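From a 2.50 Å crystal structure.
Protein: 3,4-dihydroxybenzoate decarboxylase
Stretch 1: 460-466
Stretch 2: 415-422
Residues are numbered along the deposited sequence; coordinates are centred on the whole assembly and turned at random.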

# COMPACT_ATOMS: atom_id res chain seq x y z
N ILE A 460 9.59 -2.71 -11.18
CA ILE A 460 9.75 -1.87 -12.37
C ILE A 460 9.95 -0.44 -11.89
O ILE A 460 9.05 0.17 -11.31
CB ILE A 460 8.54 -1.98 -13.30
CG1 ILE A 460 8.32 -3.43 -13.73
CG2 ILE A 460 8.72 -1.08 -14.51
CD1 ILE A 460 7.07 -3.65 -14.57
N PHE A 461 11.15 0.10 -12.12
CA PHE A 461 11.45 1.49 -11.83
C PHE A 461 11.24 2.29 -13.11
O PHE A 461 12.01 2.16 -14.07
CB PHE A 461 12.88 1.66 -11.33
CG PHE A 461 13.16 0.95 -10.03
CD1 PHE A 461 13.06 1.62 -8.82
CD2 PHE A 461 13.55 -0.37 -10.02
CE1 PHE A 461 13.33 0.98 -7.63
CE2 PHE A 461 13.82 -1.02 -8.83
CZ PHE A 461 13.71 -0.35 -7.64
N ASP A 462 10.19 3.11 -13.14
CA ASP A 462 9.89 3.94 -14.30
C ASP A 462 10.56 5.29 -14.11
O ASP A 462 10.03 6.17 -13.42
CB ASP A 462 8.39 4.08 -14.51
CG ASP A 462 8.04 4.97 -15.68
OD1 ASP A 462 6.90 5.48 -15.72
OD2 ASP A 462 8.90 5.18 -16.56
N CYS A 463 11.72 5.47 -14.73
CA CYS A 463 12.46 6.73 -14.66
C CYS A 463 12.35 7.53 -15.94
O CYS A 463 13.22 8.36 -16.22
CB CYS A 463 13.92 6.46 -14.33
SG CYS A 463 14.14 5.50 -12.84
N THR A 464 11.31 7.29 -16.73
CA THR A 464 11.06 8.07 -17.93
C THR A 464 10.23 9.30 -17.58
O THR A 464 9.41 9.28 -16.66
CB THR A 464 10.34 7.24 -18.99
OG1 THR A 464 9.00 6.96 -18.57
CG2 THR A 464 11.07 5.93 -19.22
N VAL A 465 10.49 10.38 -18.29
CA VAL A 465 9.74 11.62 -18.07
C VAL A 465 8.32 11.44 -18.57
O VAL A 465 8.13 10.98 -19.72
CB VAL A 465 10.43 12.79 -18.77
CG1 VAL A 465 9.68 14.08 -18.51
CG2 VAL A 465 11.87 12.90 -18.32
N PRO A 466 7.30 11.74 -17.77
CA PRO A 466 5.92 11.70 -18.28
C PRO A 466 5.79 12.56 -19.52
O PRO A 466 6.35 13.65 -19.60
CB PRO A 466 5.10 12.24 -17.12
CG PRO A 466 5.92 11.98 -15.91
CD PRO A 466 7.35 12.12 -16.35
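Stretch 2, residues 415-422: WAMTTRMQ

No direct hydrogen bond joins the two stretches; one water bridges them, accepting from Arg-420 NH1 at 3.0 Å and donating to Cys-463 O at 2.8 Å. Apart from a CA-H...O contact, the rest is packing, and two selenomethionines, Met-417 and Met-421, supply much of it.

Stretch 2 begins as the last part of a helix, residues 415-419. The bond from Arg-420 N to Ala-416 O, 3.1 Å long, is weak, and Arg-420 is the first residue to leave helical torsions, with phi/psi of -132/42°. Met-421 and Gln-422 continue in extended conformation. Stretch 1 enters as a strand that takes in Ile-460, Phe-461 and Asp-462, and its later residues, Thr-464 to Pro-466, are loop. The backbones come nearest at Cys-463 and Arg-420, whose CA atoms lie 5.2 Å apart. There Cys-463 CA approaches Arg-420 O at 3.3 Å, with an angle of 142° at the hydrogen, a CA-H...O contact.

Cys-463 is the centre of the packing. Its SG lies 3.5 Å from Met-417 CG and 3.7 Å from Met-421 CG, while its CB meets Ala-416 CB at 4.0 Å, so the residue touches both the helix and the segment that follows it. Toward the start of stretch 1, Phe-461 takes up both selenium atoms: CD1 is 4.2 Å from Met-417 SE, which approaches the ring obliquely, and 4.1 Å from Met-421 SE, which lies at the ring edge.

On the other side of Cys-463 in sequence, Val-465 CG2 sits over one face of the Arg-420 guanidinium, 3.4 Å from NE. Arg-420 has an m chi1 and is otherwise nearly fully extended, which carries the guanidinium out to this methyl group.

Within stretch 1, Asp-462 OD2 accepts from Thr-464 N at 3.2 Å and Thr-464 OG1 at 2.7 Å, bracing the turn around Cys-463.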

# COMPACT_ATOMS: atom_id res chain seq x y z
N TRP A 415 21.23 8.88 -11.90
CA TRP A 415 20.74 10.24 -12.11
C TRP A 415 19.28 10.25 -12.51
O TRP A 415 18.47 11.02 -11.98
CB TRP A 415 21.59 10.95 -13.16
CG TRP A 415 21.04 12.28 -13.56
CD1 TRP A 415 21.20 13.47 -12.90
CD2 TRP A 415 20.23 12.57 -14.70
NE1 TRP A 415 20.55 14.47 -13.57
CE2 TRP A 415 19.94 13.95 -14.67
CE3 TRP A 415 19.71 11.80 -15.75
CZ2 TRP A 415 19.16 14.57 -15.65
CZ3 TRP A 415 18.94 12.42 -16.71
CH2 TRP A 415 18.67 13.79 -16.66
N ALA A 416 18.91 9.40 -13.48
CA ALA A 416 17.50 9.29 -13.86
C ALA A 416 16.64 8.83 -12.69
O ALA A 416 15.49 9.25 -12.57
CB ALA A 416 17.35 8.33 -15.04
N MSE A 417 17.20 8.00 -11.82
CA MSE A 417 16.51 7.50 -10.63
C MSE A 417 16.43 8.55 -9.53
O MSE A 417 15.74 8.36 -8.53
CB MSE A 417 17.21 6.26 -10.10
CG MSE A 417 17.04 5.05 -10.99
SE MSE A 417 16.71 3.42 -9.99
CE MSE A 417 18.54 2.89 -9.64
N THR A 418 17.14 9.66 -9.72
CA THR A 418 17.16 10.75 -8.75
C THR A 418 16.28 11.92 -9.15
O THR A 418 15.52 12.43 -8.33
CB THR A 418 18.61 11.22 -8.53
OG1 THR A 418 19.33 10.24 -7.78
CG2 THR A 418 18.64 12.53 -7.78
N THR A 419 16.35 12.35 -10.41
CA THR A 419 15.64 13.54 -10.86
C THR A 419 14.44 13.24 -11.74
O THR A 419 13.74 14.18 -12.13
CB THR A 419 16.59 14.47 -11.62
OG1 THR A 419 16.90 13.90 -12.89
CG2 THR A 419 17.88 14.67 -10.83
N ARG A 420 14.18 11.98 -12.06
CA ARG A 420 13.10 11.61 -12.96
C ARG A 420 12.27 10.49 -12.36
O ARG A 420 11.86 9.55 -13.05
CB ARG A 420 13.64 11.23 -14.33
CG ARG A 420 14.19 12.41 -15.11
CD ARG A 420 14.83 11.98 -16.41
NE ARG A 420 15.13 13.14 -17.25
CZ ARG A 420 15.66 13.07 -18.46
NH1 ARG A 420 15.96 11.90 -18.99
NH2 ARG A 420 15.89 14.18 -19.14
N MSE A 421 12.00 10.58 -11.07
CA MSE A 421 11.39 9.48 -10.35
C MSE A 421 10.85 9.92 -9.00
O MSE A 421 11.52 10.62 -8.25
CB MSE A 421 12.40 8.36 -10.16
CG MSE A 421 11.85 6.96 -10.30
SE MSE A 421 12.84 5.72 -9.19
CE MSE A 421 12.44 6.52 -7.47
N GLN A 422 9.63 9.49 -8.69
CA GLN A 422 9.03 9.69 -7.37
C GLN A 422 8.66 8.33 -6.81
O GLN A 422 7.92 7.57 -7.44
CB GLN A 422 7.81 10.61 -7.45
CG GLN A 422 8.17 12.08 -7.68
CD GLN A 422 8.86 12.72 -6.48
OE1 GLN A 422 8.74 12.25 -5.36
NE2 GLN A 422 9.57 13.81 -6.73
O HOH W 1 14.65 9.26 -18.49